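Local coordinates for protein spydx (Streptococcus pyogenes, PDB 2J43) that binds host lung glycogen as the family 41 carbohydrate-binding part of a streptococcal pullulanase, a secreted enzyme that probably hydrolyses alpha-1,6-glucosidic linkages, at residues A[47-51]-A[52-56]; A[85-89]-A[90-94]; A[95-98]-A[99-103]. All coordinates share one frame; numbering follows the deposited sequence.

In the fold
From the N terminus the three contacts come in series, each closing its own short loop, and none nests within or crosses another. Contact 1 turns strand 47-48 back into strand 53-58 at one edge of the five-stranded mixed sheet. Contact 2 carries the chain out of strand 83-86 of the four-stranded sheet and into strand 94-97 of the mixed one, so it joins the two sheets. Contact 3 then reverses strand 94-97 into 103-104, the other outer strand of the mixed sheet. Contacts 1 and 3 touch where Y51 packs against W96 and D98; contacts 2 and 3 meet at I85 and V95.

Contact 1. Residues A[47-51]-A[52-56]; sequences KKDDY and GYYLD
K47 and Y54 face each other as an antiparallel hydrogen-bonded pair, and both of their backbone groups are satisfied across the contact. K47 N gives its hydrogen to Y54 O at 2.9 Å, in the carbonyl plane, and Y54 N returns the favour to K47 O at 2.9 Å. The next step in is the non-hydrogen-bonded pair of K48 and Y53. Here side chains do the work: K48 crosses Y53 at about a right angle, and its CD sits over one ring face, offset toward the rim, 4.0 Å from the ring centroid, in a CH-pi contact.

At the closed end the polar contacts run between D49 and G52. G52 N reaches the D49 side chain, where OD1 takes it at 3.0 Å, nearly head-on to the C-O bond; its bond to D49 O is weak, 3.3 Å long and bent to 129°. In return, D49 N points at G52 O (3.0 Å), although that oxygen is crowded in the model and its place is less sure. With chi1 at 72°, the D49 carboxylate folds back over the turn toward G52, and OD2 comes to rest 3.6 Å from Y54 CD2, the carboxylate plane 36° from that of the ring. K47 CB lies against the same ring, 3.6 Å from Y54 CE2.

Outside the two segments, D50 OD2 makes a salt bridge to R107 and Y51 O accepts a hydrogen bond from K10. Y51 also meets K10 in a cation-pi contact and W96 edge to face, while Y53 and L55 bond through their backbones to strand 4-9. This is a tight beta hairpin with D50 and Y51 at its tip, forming an edge of the mixed sheet in the beta-sandwich module.

Contact 2. Residues A[85-89]-A[90-94]; sequences ISLLT and PKMNE
M92, a selenomethionine here, runs its side chain back along residues 85-88, with CG, SE and CE meeting L87, L88 and I85. CG is anti to the backbone N (chi1 173°), which sends the chain away from the turn and along the preceding segment. There CG meets L87 CD2 at 4.1 Å. SE lies 3.6 Å from L88 N and also touches L88 CG. The terminal CE ends 4.1 Å from I85 CG2, the two side chains at about a right angle. The backbone that makes this possible is a type I beta turn from T89 to M92, lying in the loop between strand 83-86 of one sheet and strand 94-97 of the other. Its bond, M92 N to T89 O, is 3.0 Å long and nearly straight at 166°, but the donor stands above the carbonyl plane. T89 packs into the turn as well: CG2 lies 3.2 Å from K91 N and 3.7 Å from K91 CB, while OG1 is turned to the P90 ring on the other branch. R64 NE is hydrogen-bonded to P90 O. Y216, near the C terminus, packs on both T89 and M92, and I85 and L87 press against M7 and L5 of strand 4-9.

Contact 3. Residues A[95-98]-A[99-103]; sequences VWID and ENYHA
D98 crosses H102 obliquely, its OD2 3.4 Å from H102 CB and the carboxylate plane almost perpendicular to the imidazole ring. Its chi1 of 68° sets the group over the loop that follows, where OD1 gathers two amides. H102 N is bound at 3.0 Å, coming from above the carboxylate plane rather than within it, and N100 N is a second donor at 3.0 Å, its N-H...O angle only 135°, a weak Asx-turn bond. The D98 backbone is held as well. D98 N gives a nearly straight bond to H102 O at 3.0 Å, and D98 O accepts Y101 N at 2.9 Å, from above the carbonyl plane. D98 is thereby bonded through its amide, its carbonyl and its side chain, and two nearby amides would probably help stabilise the negative charge. E99 N, by contrast, is buried by the contact and has no partner.

Further from the tip the strands draw together at I97 and A103, a non-hydrogen-bonded pair, and V95 CG2 touches A103 CB at 4.0 Å. The Y101 ring rests against I97 CG2 (3.8 Å from Y101 CD1) and also packs on Y69 and I71 of strand 66-73, in the other sheet. W96 stacks its ring on H8, and W96 O is hydrogen-bonded to H104 ND1.

The D98-Y101 turn is type I, Y101 has the left-handed backbone (phi 65°), and the D98 amide reaches on to H102: this is the 3:5 beta hairpin, a type I turn with a G1 beta bulge, here reversing strand 94-97 into 103-104 at the edge of the mixed sheet.

Contact 1. Residues A[47-51]-A[52-56]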
loop_
_atom_site.group_PDB
_atom_site.type_symbol
_atom_site.label_atom_id
_atom_site.label_comp_id
_atom_site.label_asym_id
_atom_site.label_seq_id
_atom_site.Cartn_x
_atom_site.Cartn_y
_atom_site.Cartn_z
ATOM N N LYS A 47 6.326 11.560 -13.894
ATOM C CA LYS A 47 6.666 10.533 -14.895
ATOM C C LYS A 47 5.558 9.552 -14.963
ATOM O O LYS A 47 4.889 9.312 -13.957
ATOM C CB LYS A 47 7.957 9.858 -14.532
ATOM C CG LYS A 47 9.124 10.697 -14.905
ATOM C CD LYS A 47 10.446 9.956 -14.754
ATOM C CE LYS A 47 11.572 10.829 -15.173
ATOM N NZ LYS A 47 11.273 11.273 -16.528
ATOM N N LYS A 48 5.329 9.021 -16.163
ATOM C CA LYS A 48 4.297 8.039 -16.412
ATOM C C LYS A 48 4.802 6.679 -15.895
ATOM O O LYS A 48 6.000 6.336 -16.007
ATOM C CB LYS A 48 3.951 8.043 -17.915
ATOM C CG LYS A 48 2.818 7.134 -18.374
ATOM C CD LYS A 48 1.416 7.571 -18.026
ATOM C CE LYS A 48 0.775 6.509 -17.089
ATOM N NZ LYS A 48 -0.331 5.749 -17.526
ATOM N N ASP A 49 3.925 5.970 -15.208
ATOM C CA ASP A 49 4.155 4.583 -14.807
ATOM C C ASP A 49 2.852 3.798 -14.982
ATOM O O ASP A 49 1.864 4.309 -15.501
ATOM C CB ASP A 49 4.748 4.476 -13.391
ATOM C CG ASP A 49 3.756 4.804 -12.296
ATOM O OD1 ASP A 49 2.626 5.216 -12.600
ATOM O OD2 ASP A 49 4.057 4.602 -11.095
ATOM N N ASP A 50 2.875 2.522 -14.595
ATOM C CA ASP A 50 1.751 1.665 -14.785
ATOM C C ASP A 50 0.462 2.127 -14.107
ATOM O O ASP A 50 -0.618 2.072 -14.683
ATOM C CB ASP A 50 2.095 0.255 -14.307
ATOM C CG ASP A 50 1.090 -0.727 -14.779
ATOM O OD1 ASP A 50 1.048 -0.960 -16.007
ATOM O OD2 ASP A 50 0.281 -1.298 -14.028
ATOM N N TYR A 51 0.578 2.625 -12.880
ATOM C CA TYR A 51 -0.596 3.064 -12.111
ATOM C C TYR A 51 -1.188 4.381 -12.679
ATOM O O TYR A 51 -2.386 4.621 -12.645
ATOM C CB TYR A 51 -0.177 3.230 -10.616
ATOM C CG TYR A 51 -1.288 3.586 -9.663
ATOM C CD1 TYR A 51 -2.184 2.626 -9.199
ATOM C CD2 TYR A 51 -1.458 4.899 -9.218
ATOM C CE1 TYR A 51 -3.225 2.938 -8.332
ATOM C CE2 TYR A 51 -2.483 5.223 -8.345
ATOM C CZ TYR A 51 -3.363 4.243 -7.897
ATOM O OH TYR A 51 -4.390 4.480 -7.043
ATOM N N GLY A 52 -0.311 5.214 -13.205
ATOM C CA GLY A 52 -0.686 6.554 -13.594
ATOM C C GLY A 52 0.502 7.468 -13.778
ATOM O O GLY A 52 1.288 7.304 -14.743
ATOM N N TYR A 53 0.576 8.519 -12.959
ATOM C CA TYR A 53 1.761 9.369 -12.924
ATOM C C TYR A 53 2.332 9.376 -11.528
ATOM O O TYR A 53 1.612 9.118 -10.548
ATOM C CB TYR A 53 1.424 10.817 -13.332
ATOM C CG TYR A 53 1.211 10.983 -14.810
ATOM C CD1 TYR A 53 2.260 11.398 -15.635
ATOM C CD2 TYR A 53 0.006 10.684 -15.388
ATOM C CE1 TYR A 53 2.068 11.542 -17.005
ATOM C CE2 TYR A 53 -0.205 10.801 -16.779
ATOM C CZ TYR A 53 0.834 11.233 -17.569
ATOM O OH TYR A 53 0.649 11.369 -18.946
ATOM N N TYR A 54 3.622 9.618 -11.397
ATOM C CA TYR A 54 4.153 9.821 -10.077
ATOM C C TYR A 54 5.116 11.005 -10.039
ATOM O O TYR A 54 5.733 11.392 -11.045
ATOM C CB TYR A 54 4.829 8.556 -9.515
ATOM C CG TYR A 54 6.130 8.175 -10.231
ATOM C CD1 TYR A 54 7.358 8.501 -9.687
ATOM C CD2 TYR A 54 6.100 7.554 -11.480
ATOM C CE1 TYR A 54 8.566 8.184 -10.367
ATOM C CE2 TYR A 54 7.284 7.250 -12.184
ATOM C CZ TYR A 54 8.505 7.561 -11.604
ATOM O OH TYR A 54 9.676 7.275 -12.294
ATOM N N LEU A 55 5.228 11.572 -8.851
ATOM C CA LEU A 55 5.999 12.767 -8.605
ATOM C C LEU A 55 6.530 12.680 -7.162
ATOM O O LEU A 55 5.733 12.388 -6.248
ATOM C CB LEU A 55 5.095 13.970 -8.851
ATOM C CG LEU A 55 5.711 15.339 -8.751
ATOM C CD1 LEU A 55 6.991 15.505 -9.569
ATOM C CD2 LEU A 55 4.644 16.312 -9.213
ATOM N N ASP A 56 7.828 12.904 -6.962
ATOM C CA ASP A 56 8.488 12.839 -5.658
ATOM C C ASP A 56 8.488 14.194 -4.987
ATOM O O ASP A 56 8.892 15.203 -5.612
ATOM C CB ASP A 56 9.919 12.374 -5.772
ATOM C CG ASP A 56 10.031 10.943 -6.213
ATOM O OD1 ASP A 56 9.016 10.189 -6.149
ATOM O OD2 ASP A 56 11.068 10.492 -6.711
#

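Contact 2. Residues A[85-89]-A[90-94]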
loop_
_atom_site.group_PDB
_atom_site.type_symbol
_atom_site.label_atom_id
_atom_site.label_comp_id
_atom_site.label_asym_id
_atom_site.label_seq_id
_atom_site.Cartn_x
_atom_site.Cartn_y
_atom_site.Cartn_z
ATOM N N ILE A 85 -2.704 13.682 3.809
ATOM C CA ILE A 85 -2.151 12.353 3.920
ATOM C C ILE A 85 -1.489 12.243 5.292
ATOM O O ILE A 85 -0.638 13.040 5.636
ATOM C CB ILE A 85 -1.098 12.111 2.870
ATOM C CG1 ILE A 85 -1.634 12.225 1.448
ATOM C CG2 ILE A 85 -0.398 10.737 3.061
ATOM C CD1 ILE A 85 -0.520 12.319 0.492
ATOM N N SER A 86 -1.910 11.248 6.060
ATOM C CA SER A 86 -1.226 10.848 7.286
ATOM C C SER A 86 -0.057 9.954 6.935
ATOM O O SER A 86 -0.223 8.934 6.245
ATOM C CB SER A 86 -2.185 10.037 8.148
ATOM O OG SER A 86 -3.145 10.900 8.721
ATOM N N LEU A 87 1.133 10.316 7.390
ATOM C CA LEU A 87 2.297 9.448 7.216
ATOM C C LEU A 87 2.268 8.471 8.370
ATOM O O LEU A 87 2.297 8.900 9.515
ATOM C CB LEU A 87 3.597 10.257 7.203
ATOM C CG LEU A 87 3.689 11.214 6.006
ATOM C CD1 LEU A 87 4.964 12.049 6.096
ATOM C CD2 LEU A 87 3.616 10.440 4.704
ATOM N N LEU A 88 2.179 7.172 8.093
ATOM C CA LEU A 88 1.983 6.171 9.160
ATOM C C LEU A 88 3.176 6.099 10.071
ATOM O O LEU A 88 3.063 5.780 11.269
ATOM C CB LEU A 88 1.668 4.787 8.530
ATOM C CG LEU A 88 0.373 4.714 7.710
ATOM C CD1 LEU A 88 0.185 3.310 7.039
ATOM C CD2 LEU A 88 -0.800 5.058 8.525
ATOM N N THR A 89 4.325 6.369 9.490
ATOM C CA THR A 89 5.586 6.495 10.197
ATOM C C THR A 89 6.393 7.532 9.473
ATOM O O THR A 89 6.149 7.770 8.287
ATOM C CB THR A 89 6.391 5.131 10.247
ATOM O OG1 THR A 89 7.522 5.303 11.035
ATOM C CG2 THR A 89 7.100 4.832 8.983
ATOM N N PRO A 90 7.384 8.159 10.124
ATOM C CA PRO A 90 8.263 9.096 9.423
ATOM C C PRO A 90 9.050 8.498 8.282
ATOM O O PRO A 90 9.574 9.241 7.461
ATOM C CB PRO A 90 9.201 9.628 10.543
ATOM C CG PRO A 90 8.512 9.333 11.752
ATOM C CD PRO A 90 7.694 8.122 11.574
ATOM N N LYS A 91 9.156 7.165 8.201
ATOM C CA LYS A 91 9.805 6.533 7.045
ATOM C C LYS A 91 8.854 6.243 5.877
ATOM O O LYS A 91 9.308 5.709 4.871
ATOM C CB LYS A 91 10.481 5.220 7.430
ATOM C CG LYS A 91 11.675 5.359 8.392
ATOM C CD LYS A 91 12.398 4.030 8.573
ATOM C CE LYS A 91 13.696 4.200 9.380
ATOM N NZ LYS A 91 13.422 4.712 10.739
HETATM N N MSE A 92 7.565 6.569 5.990
HETATM C CA MSE A 92 6.636 6.301 4.878
HETATM C C MSE A 92 7.016 7.156 3.681
HETATM O O MSE A 92 7.107 8.393 3.790
HETATM C CB MSE A 92 5.201 6.508 5.277
HETATM C CG MSE A 92 4.261 6.391 4.078
HETATM SE SE MSE A 92 2.423 6.184 4.615
HETATM C CE MSE A 92 1.607 7.104 3.049
ATOM N N ASN A 93 7.367 6.473 2.594
ATOM C CA ASN A 93 8.010 7.106 1.453
ATOM C C ASN A 93 7.267 7.088 0.142
ATOM O O ASN A 93 7.819 7.398 -0.920
ATOM C CB ASN A 93 9.459 6.682 1.318
ATOM C CG ASN A 93 9.577 5.265 0.928
ATOM O OD1 ASN A 93 8.574 4.577 0.780
ATOM N ND2 ASN A 93 10.823 4.820 0.705
ATOM N N GLU A 94 6.014 6.642 0.147
ATOM C CA GLU A 94 5.345 6.216 -1.054
ATOM C C GLU A 94 3.853 6.178 -0.719
ATOM O O GLU A 94 3.469 5.702 0.333
ATOM C CB GLU A 94 5.881 4.949 -1.731
ATOM C CG GLU A 94 5.532 4.815 -3.185
ATOM C CD GLU A 94 6.421 3.802 -3.910
ATOM O OE1 GLU A 94 7.117 3.020 -3.240
ATOM O OE2 GLU A 94 6.388 3.773 -5.164
#

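Contact 3. Residues A[95-98]-A[99-103]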
loop_
_atom_site.group_PDB
_atom_site.type_symbol
_atom_site.label_atom_id
_atom_site.label_comp_id
_atom_site.label_asym_id
_atom_site.label_seq_id
_atom_site.Cartn_x
_atom_site.Cartn_y
_atom_site.Cartn_z
ATOM N N VAL A 95 3.023 6.713 -1.599
ATOM C CA VAL A 95 1.567 6.682 -1.407
ATOM C C VAL A 95 0.919 6.606 -2.765
ATOM O O VAL A 95 1.450 7.139 -3.759
ATOM C CB VAL A 95 1.148 7.948 -0.636
ATOM C CG1 VAL A 95 1.471 9.199 -1.487
ATOM C CG2 VAL A 95 -0.237 7.927 -0.223
ATOM N N TRP A 96 -0.268 6.043 -2.794
ATOM C CA TRP A 96 -1.064 5.892 -3.992
ATOM C C TRP A 96 -2.371 6.617 -3.810
ATOM O O TRP A 96 -3.125 6.343 -2.866
ATOM C CB TRP A 96 -1.316 4.417 -4.312
ATOM C CG TRP A 96 -0.076 3.726 -4.820
ATOM C CD1 TRP A 96 0.179 3.408 -6.123
ATOM C CD2 TRP A 96 1.050 3.237 -4.067
ATOM N NE1 TRP A 96 1.376 2.768 -6.234
ATOM C CE2 TRP A 96 1.952 2.656 -4.995
ATOM C CE3 TRP A 96 1.406 3.231 -2.699
ATOM C CZ2 TRP A 96 3.170 2.103 -4.615
ATOM C CZ3 TRP A 96 2.614 2.653 -2.324
ATOM C CH2 TRP A 96 3.477 2.084 -3.276
ATOM N N ILE A 97 -2.635 7.526 -4.740
ATOM C CA ILE A 97 -3.816 8.376 -4.700
ATOM C C ILE A 97 -4.711 7.977 -5.836
ATOM O O ILE A 97 -4.358 8.114 -7.008
ATOM C CB ILE A 97 -3.443 9.861 -4.761
ATOM C CG1 ILE A 97 -2.590 10.203 -3.539
ATOM C CG2 ILE A 97 -4.679 10.749 -4.791
ATOM C CD1 ILE A 97 -1.537 11.161 -3.802
ATOM N N ASP A 98 -5.876 7.468 -5.476
ATOM C CA ASP A 98 -6.763 6.980 -6.518
ATOM C C ASP A 98 -7.566 8.100 -7.181
ATOM O O ASP A 98 -7.391 9.275 -6.893
ATOM C CB ASP A 98 -7.614 5.800 -6.001
ATOM C CG ASP A 98 -8.628 6.192 -4.929
ATOM O OD1 ASP A 98 -9.111 7.353 -4.892
ATOM O OD2 ASP A 98 -8.995 5.333 -4.104
ATOM N N GLU A 99 -8.444 7.729 -8.103
ATOM C CA GLU A 99 -9.167 8.726 -8.883
ATOM C C GLU A 99 -10.154 9.576 -8.080
ATOM O O GLU A 99 -10.583 10.621 -8.550
ATOM C CB GLU A 99 -9.898 8.050 -10.051
ATOM C CG GLU A 99 -11.116 7.257 -9.631
ATOM C CD GLU A 99 -10.841 5.814 -9.267
ATOM O OE1 GLU A 99 -9.668 5.397 -9.070
ATOM O OE2 GLU A 99 -11.847 5.078 -9.154
ATOM N N ASN A 100 -10.502 9.118 -6.882
ATOM C CA ASN A 100 -11.299 9.915 -5.942
ATOM C C ASN A 100 -10.455 10.580 -4.837
ATOM O O ASN A 100 -10.998 11.022 -3.798
ATOM C CB ASN A 100 -12.347 9.042 -5.276
ATOM C CG ASN A 100 -13.278 8.358 -6.260
ATOM O OD1 ASN A 100 -13.543 7.173 -6.132
ATOM N ND2 ASN A 100 -13.761 9.097 -7.235
ATOM N N TYR A 101 -9.136 10.621 -5.021
ATOM C CA TYR A 101 -8.215 11.273 -4.084
ATOM C C TYR A 101 -8.190 10.595 -2.722
ATOM O O TYR A 101 -7.849 11.211 -1.726
ATOM C CB TYR A 101 -8.473 12.808 -3.991
ATOM C CG TYR A 101 -8.125 13.517 -5.260
ATOM C CD1 TYR A 101 -6.815 13.803 -5.589
ATOM C CD2 TYR A 101 -9.131 13.869 -6.179
ATOM C CE1 TYR A 101 -6.490 14.394 -6.749
ATOM C CE2 TYR A 101 -8.812 14.480 -7.372
ATOM C CZ TYR A 101 -7.486 14.752 -7.652
ATOM O OH TYR A 101 -7.142 15.341 -8.835
ATOM N N HIS A 102 -8.492 9.304 -2.690
ATOM C CA HIS A 102 -8.300 8.502 -1.488
ATOM C C HIS A 102 -6.867 7.975 -1.492
ATOM O O HIS A 102 -6.394 7.474 -2.519
ATOM C CB HIS A 102 -9.322 7.359 -1.426
ATOM C CG HIS A 102 -10.755 7.816 -1.356
ATOM N ND1 HIS A 102 -11.211 8.721 -0.420
ATOM C CD2 HIS A 102 -11.846 7.443 -2.071
ATOM C CE1 HIS A 102 -12.513 8.901 -0.581
ATOM N NE2 HIS A 102 -12.916 8.150 -1.587
ATOM N N ALA A 103 -6.178 8.073 -0.349
ATOM C CA ALA A 103 -4.791 7.689 -0.245
ATOM C C ALA A 103 -4.622 6.283 0.292
ATOM O O ALA A 103 -5.417 5.821 1.131
ATOM C CB ALA A 103 -4.029 8.679 0.596
#